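Local coordinates for mediator of RNA polymerase II transcription subunit 18 (Schizosaccharomyces pombe, PDB 3C0T), which forms part of the Mediator complex, the coactivator that relays signals from gene-specific regulators to the basal RNA polymerase II transcription machinery, at residues A[32-37]-A[57-62]; A[125-130]-A[140-145]. One frame throughout, in Å; residues are numbered along the deposited sequence.

Contact 1 (A[32-37]-A[57-62])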
loop_
_atom_site.group_PDB
_atom_site.type_symbol
_atom_site.label_atom_id
_atom_site.label_comp_id
_atom_site.label_asym_id
_atom_site.label_seq_id
_atom_site.Cartn_x
_atom_site.Cartn_y
_atom_site.Cartn_z
ATOM N N ILE A 32 -0.218 1.402 11.426
ATOM C CA ILE A 32 -0.191 2.104 10.160
ATOM C C ILE A 32 -1.561 2.756 9.954
ATOM O O ILE A 32 -2.594 2.083 10.030
ATOM C CB ILE A 32 0.027 1.128 8.974
ATOM C CG1 ILE A 32 1.437 0.524 9.010
ATOM C CG2 ILE A 32 -0.274 1.842 7.662
ATOM C CD1 ILE A 32 2.571 1.529 8.828
ATOM N N LEU A 33 -1.570 4.064 9.728
ATOM C CA LEU A 33 -2.808 4.777 9.425
ATOM C C LEU A 33 -2.396 5.899 8.475
ATOM O O LEU A 33 -1.856 6.918 8.906
ATOM C CB LEU A 33 -3.469 5.352 10.679
ATOM C CG LEU A 33 -4.904 5.814 10.374
ATOM C CD1 LEU A 33 -5.773 4.595 10.071
ATOM C CD2 LEU A 33 -5.480 6.586 11.554
ATOM N N GLU A 34 -2.641 5.692 7.183
ATOM C CA GLU A 34 -2.257 6.663 6.157
ATOM C C GLU A 34 -3.421 7.165 5.311
ATOM O O GLU A 34 -4.381 6.433 5.052
ATOM C CB GLU A 34 -1.217 6.037 5.212
ATOM C CG GLU A 34 -0.067 5.328 5.915
ATOM C CD GLU A 34 0.763 4.452 4.981
ATOM O OE1 GLU A 34 0.200 3.866 4.023
ATOM O OE2 GLU A 34 1.981 4.324 5.223
ATOM N N PHE A 35 -3.328 8.417 4.878
ATOM C CA PHE A 35 -4.346 8.995 4.014
ATOM C C PHE A 35 -3.672 9.141 2.648
ATOM O O PHE A 35 -2.625 9.787 2.529
ATOM C CB PHE A 35 -4.790 10.369 4.522
ATOM C CG PHE A 35 -6.126 10.802 3.992
ATOM C CD1 PHE A 35 -7.265 10.740 4.793
ATOM C CD2 PHE A 35 -6.257 11.235 2.679
ATOM C CE1 PHE A 35 -8.523 11.102 4.289
ATOM C CE2 PHE A 35 -7.512 11.599 2.162
ATOM C CZ PHE A 35 -8.644 11.530 2.972
ATOM N N TRP A 36 -4.259 8.519 1.630
ATOM C CA TRP A 36 -3.716 8.574 0.279
ATOM C C TRP A 36 -4.645 9.317 -0.657
ATOM O O TRP A 36 -5.851 9.063 -0.666
ATOM C CB TRP A 36 -3.525 7.166 -0.298
ATOM C CG TRP A 36 -2.418 6.372 0.304
ATOM C CD1 TRP A 36 -2.457 5.667 1.472
ATOM C CD2 TRP A 36 -1.098 6.191 -0.233
ATOM N NE1 TRP A 36 -1.251 5.061 1.693
ATOM C CE2 TRP A 36 -0.397 5.360 0.665
ATOM C CE3 TRP A 36 -0.442 6.649 -1.385
ATOM C CZ2 TRP A 36 0.934 4.969 0.451
ATOM C CZ3 TRP A 36 0.886 6.265 -1.600
ATOM C CH2 TRP A 36 1.557 5.427 -0.684
ATOM N N VAL A 37 -4.084 10.229 -1.445
ATOM C CA VAL A 37 -4.864 10.956 -2.442
ATOM C C VAL A 37 -4.074 10.778 -3.740
ATOM O O VAL A 37 -2.858 10.994 -3.782
ATOM C CB VAL A 37 -5.028 12.472 -2.096
ATOM C CG1 VAL A 37 -5.284 12.635 -0.613
ATOM C CG2 VAL A 37 -3.801 13.251 -2.511
ATOM N N ARG A 57 0.792 9.738 -6.373
ATOM C CA ARG A 57 0.154 9.140 -5.209
ATOM C C ARG A 57 0.720 9.784 -3.951
ATOM O O ARG A 57 1.876 9.565 -3.594
ATOM C CB ARG A 57 0.409 7.631 -5.240
ATOM C CG ARG A 57 -0.126 7.006 -6.524
ATOM C CD ARG A 57 0.417 5.613 -6.835
ATOM N NE ARG A 57 -0.055 5.189 -8.154
ATOM C CZ ARG A 57 -1.308 4.826 -8.413
ATOM N NH1 ARG A 57 -2.208 4.814 -7.444
ATOM N NH2 ARG A 57 -1.680 4.527 -9.651
ATOM N N LEU A 58 -0.100 10.598 -3.294
ATOM C CA LEU A 58 0.324 11.308 -2.097
ATOM C C LEU A 58 -0.075 10.595 -0.823
ATOM O O LEU A 58 -1.230 10.205 -0.643
ATOM C CB LEU A 58 -0.254 12.725 -2.103
ATOM C CG LEU A 58 0.402 13.803 -2.987
ATOM C CD1 LEU A 58 1.215 13.197 -4.096
ATOM C CD2 LEU A 58 -0.701 14.683 -3.564
ATOM N N CYS A 59 0.892 10.430 0.071
ATOM C CA CYS A 59 0.635 9.749 1.322
ATOM C C CYS A 59 0.968 10.602 2.530
ATOM O O CYS A 59 2.062 11.154 2.643
ATOM C CB CYS A 59 1.431 8.446 1.396
ATOM S SG CYS A 59 1.215 7.587 2.970
ATOM N N SER A 60 -0.000 10.705 3.430
ATOM C CA SER A 60 0.178 11.456 4.653
ATOM C C SER A 60 -0.053 10.513 5.823
ATOM O O SER A 60 -1.031 9.761 5.844
ATOM C CB SER A 60 -0.822 12.605 4.726
ATOM O OG SER A 60 -0.844 13.147 6.032
ATOM N N ASN A 61 0.857 10.536 6.786
ATOM C CA ASN A 61 0.709 9.699 7.966
ATOM C C ASN A 61 -0.258 10.420 8.907
ATOM O O ASN A 61 0.112 11.386 9.570
ATOM C CB ASN A 61 2.070 9.498 8.639
ATOM C CG ASN A 61 1.986 8.639 9.886
ATOM O OD1 ASN A 61 3.005 8.308 10.495
ATOM N ND2 ASN A 61 0.770 8.274 10.274
ATOM N N ILE A 62 -1.505 9.969 8.953
ATOM C CA ILE A 62 -2.483 10.621 9.815
ATOM C C ILE A 62 -2.440 10.101 11.237
ATOM O O ILE A 62 -3.164 10.577 12.105
ATOM C CB ILE A 62 -3.916 10.504 9.249
ATOM C CG1 ILE A 62 -4.228 9.063 8.861
ATOM C CG2 ILE A 62 -4.057 11.426 8.050
ATOM C CD1 ILE A 62 -5.612 8.886 8.267
#

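Contact 2 (A[125-130]-A[140-145])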
loop_
_atom_site.group_PDB
_atom_site.type_symbol
_atom_site.label_atom_id
_atom_site.label_comp_id
_atom_site.label_asym_id
_atom_site.label_seq_id
_atom_site.Cartn_x
_atom_site.Cartn_y
_atom_site.Cartn_z
ATOM N N ILE A 125 -7.954 5.406 2.623
ATOM C CA ILE A 125 -7.223 5.327 3.867
ATOM C C ILE A 125 -6.700 3.911 4.074
ATOM O O ILE A 125 -7.380 2.938 3.743
ATOM C CB ILE A 125 -8.146 5.731 5.040
ATOM C CG1 ILE A 125 -8.363 7.247 5.011
ATOM C CG2 ILE A 125 -7.559 5.264 6.373
ATOM C CD1 ILE A 125 -9.368 7.752 6.032
ATOM N N ILE A 126 -5.476 3.801 4.582
ATOM C CA ILE A 126 -4.886 2.496 4.853
ATOM C C ILE A 126 -4.769 2.329 6.363
ATOM O O ILE A 126 -4.187 3.172 7.063
ATOM C CB ILE A 126 -3.471 2.322 4.239
ATOM C CG1 ILE A 126 -3.538 2.352 2.706
ATOM C CG2 ILE A 126 -2.880 0.985 4.683
ATOM C CD1 ILE A 126 -4.490 1.329 2.106
ATOM N N GLN A 127 -5.342 1.232 6.843
ATOM C CA GLN A 127 -5.344 0.871 8.247
ATOM C C GLN A 127 -4.644 -0.480 8.369
ATOM O O GLN A 127 -5.015 -1.431 7.672
ATOM C CB GLN A 127 -6.790 0.723 8.728
ATOM C CG GLN A 127 -6.943 0.087 10.106
ATOM C CD GLN A 127 -8.339 -0.498 10.327
ATOM O OE1 GLN A 127 -8.940 -0.299 11.375
ATOM N NE2 GLN A 127 -8.850 -1.225 9.340
ATOM N N GLY A 128 -3.653 -0.585 9.249
ATOM C CA GLY A 128 -2.983 -1.862 9.393
ATOM C C GLY A 128 -1.816 -1.885 10.353
ATOM O O GLY A 128 -1.585 -0.932 11.110
ATOM N N LEU A 129 -1.080 -2.994 10.309
ATOM C CA LEU A 129 0.083 -3.210 11.154
ATOM C C LEU A 129 1.294 -3.490 10.283
ATOM O O LEU A 129 1.178 -4.039 9.184
ATOM C CB LEU A 129 -0.155 -4.403 12.091
ATOM C CG LEU A 129 -1.162 -4.185 13.223
ATOM C CD1 LEU A 129 -1.489 -5.514 13.916
ATOM C CD2 LEU A 129 -0.581 -3.184 14.209
ATOM N N GLU A 130 2.463 -3.114 10.775
ATOM C CA GLU A 130 3.675 -3.338 10.020
ATOM C C GLU A 130 4.706 -4.055 10.879
ATOM O O GLU A 130 4.949 -3.677 12.027
ATOM C CB GLU A 130 4.234 -2.011 9.521
ATOM C CG GLU A 130 4.959 -2.133 8.208
ATOM C CD GLU A 130 5.289 -0.786 7.586
ATOM O OE1 GLU A 130 6.087 -0.038 8.193
ATOM O OE2 GLU A 130 4.750 -0.483 6.490
ATOM N N ILE A 140 0.148 -5.793 7.028
ATOM C CA ILE A 140 -1.159 -6.432 6.922
ATOM C C ILE A 140 -2.119 -5.258 7.089
ATOM O O ILE A 140 -2.116 -4.576 8.115
ATOM C CB ILE A 140 -1.365 -7.530 8.007
ATOM C CG1 ILE A 140 -2.720 -8.211 7.804
ATOM C CG2 ILE A 140 -1.228 -6.950 9.399
ATOM C CD1 ILE A 140 -2.877 -9.499 8.604
ATOM N N TYR A 141 -2.928 -5.003 6.067
ATOM C CA TYR A 141 -3.806 -3.842 6.112
ATOM C C TYR A 141 -5.155 -3.986 5.444
ATOM O O TYR A 141 -5.442 -4.962 4.755
ATOM C CB TYR A 141 -3.106 -2.647 5.459
ATOM C CG TYR A 141 -2.934 -2.794 3.958
ATOM C CD1 TYR A 141 -1.874 -3.530 3.419
ATOM C CD2 TYR A 141 -3.835 -2.202 3.070
ATOM C CE1 TYR A 141 -1.715 -3.669 2.039
ATOM C CE2 TYR A 141 -3.686 -2.338 1.685
ATOM C CZ TYR A 141 -2.624 -3.072 1.176
ATOM O OH TYR A 141 -2.466 -3.201 -0.196
ATOM N N GLN A 142 -5.967 -2.956 5.634
ATOM C CA GLN A 142 -7.297 -2.893 5.066
ATOM C C GLN A 142 -7.404 -1.520 4.421
ATOM O O GLN A 142 -6.882 -0.542 4.962
ATOM C CB GLN A 142 -8.327 -3.041 6.181
ATOM C CG GLN A 142 -9.630 -3.654 5.725
ATOM C CD GLN A 142 -10.399 -4.245 6.875
ATOM O OE1 GLN A 142 -10.836 -3.527 7.786
ATOM N NE2 GLN A 142 -10.555 -5.568 6.858
ATOM N N THR A 143 -8.038 -1.425 3.258
ATOM C CA THR A 143 -8.162 -0.112 2.653
ATOM C C THR A 143 -9.575 0.407 2.916
ATOM O O THR A 143 -10.577 -0.253 2.619
ATOM C CB THR A 143 -7.774 -0.119 1.137
ATOM O OG1 THR A 143 -8.937 -0.012 0.324
ATOM C CG2 THR A 143 -7.012 -1.364 0.792
ATOM N N LEU A 144 -9.625 1.582 3.536
ATOM C CA LEU A 144 -10.872 2.217 3.925
ATOM C C LEU A 144 -11.250 3.440 3.104
ATOM O O LEU A 144 -10.467 3.925 2.291
ATOM C CB LEU A 144 -10.790 2.586 5.408
ATOM C CG LEU A 144 -11.068 1.510 6.475
ATOM C CD1 LEU A 144 -11.129 0.111 5.873
ATOM C CD2 LEU A 144 -10.000 1.600 7.557
ATOM N N ILE A 145 -12.459 3.939 3.342
ATOM C CA ILE A 145 -12.993 5.101 2.643
ATOM C C ILE A 145 -13.430 6.146 3.662
ATOM O O ILE A 145 -14.181 5.838 4.584
ATOM C CB ILE A 145 -14.237 4.705 1.785
ATOM C CG1 ILE A 145 -13.863 3.597 0.797
ATOM C CG2 ILE A 145 -14.772 5.913 1.029
ATOM C CD1 ILE A 145 -12.750 3.989 -0.147
#

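Contact 1 (A[32-37]-A[57-62])
Cys59 lies flat against the indole of Trp36, its CB only 3.4 Å from the centroid of the six-membered ring and 4° off the ring normal, a CH-pi contact. SG continues over the same face, 4.0 Å from the centroid of the five-membered ring; it gets there because it stands anti to the backbone N (chi1 177°), and it also touches CB of Glu34 at 3.7 Å. The indole is fixed at its edge: Trp36 NE1 donates in the ring plane to Glu34 OE1 at 3.0 Å, meeting that oxygen from above the carboxylate plane, while Arg139 holds the same oxygen in a salt bridge. Trp36 also meets the rings of Tyr124 and Tyr81. On the sheet face of Phe35 and Val37, Val37 CG2 packs on Leu58 CD2 at 3.6 Å. Ile62 CG1 reaches Leu33 CG at 3.6 Å, and its CG2 branch lies beside Phe35 CB. The backbones pair Phe35 with Ser60 and Val37 with Leu58 through two bonds each, the Phe35 N to Ser60 O bond being nearly straight at 170°. Strands 27-41 and 56-61 thus pair within the chain's large antiparallel sheet, with the cysteine sulfur-aromatic contact on a non-hydrogen-bonded pair.

Contact 2 (A[125-130]-A[140-145])
Ile126 crosses the ring of Tyr141 at a slant, CG2 lying 3.7 Å from Tyr141 CD2. Its other branch ends in CD1, which reaches both that same ring atom and CB of Thr143, at 3.7 Å in the latter case. A chi1 of 69° puts Tyr141 CG beside Ile126 CG2. Gly128 and Tyr141 form a non-hydrogen-bonded pair with CA atoms 3.9 Å apart, a close approach that goes with the absence of a side chain at Gly128. An alanine in place of Ile126 would probably open a gap beside the Tyr141 ring and leave Thr143 CB without its methyl partner. On the reverse side of the sheet, Gln127 and Gln142 run side by side, pointing the same way, with their amide planes turned 50° apart. The side chains of Leu144 and Gln127 cross at a slant, CD2 of Leu144 3.5 Å from CB of Gln127, and Leu129 CB meets Ile140 CG2. Six backbone bonds join the strands, two in each of the pairs Ile125-Leu144, Gln127-Gln142 and Leu129-Ile140. Trp165 touches both glutamines, whereas apolar side chains of the chain of another protein pack on Ile126, Tyr141 and Thr143. The chemistry thus implies two unlike faces, a largely apolar one contributing to a protein-protein interface and a mixed one carrying the two glutamine amides side by side.

In the fold
From the N terminus, the chain runs through strand 2-10 and helix 15-25 into strand 27-41, and contact 1 closes the first loop when strand 56-61 returns alongside it after 19 intervening residues. Contact 2 closes later and more tightly, as the hairpin of strands 118-133 and 136-146, with nine residues between its segments. The two loops follow in series, neither nested nor crossed. Their centres are about 10 Å apart, and strands 27-41 and 118-133 are antiparallel neighbours: probable hydrogen bonds link Ile32 N to Gly128 O (2.7 Å) and Ile126 N to Glu34 O (2.9 Å). The sheet order is therefore 56-61, 27-41, 118-133, 136-146, continued by 78-83 beyond contact 1 and by 165-173 beyond contact 2.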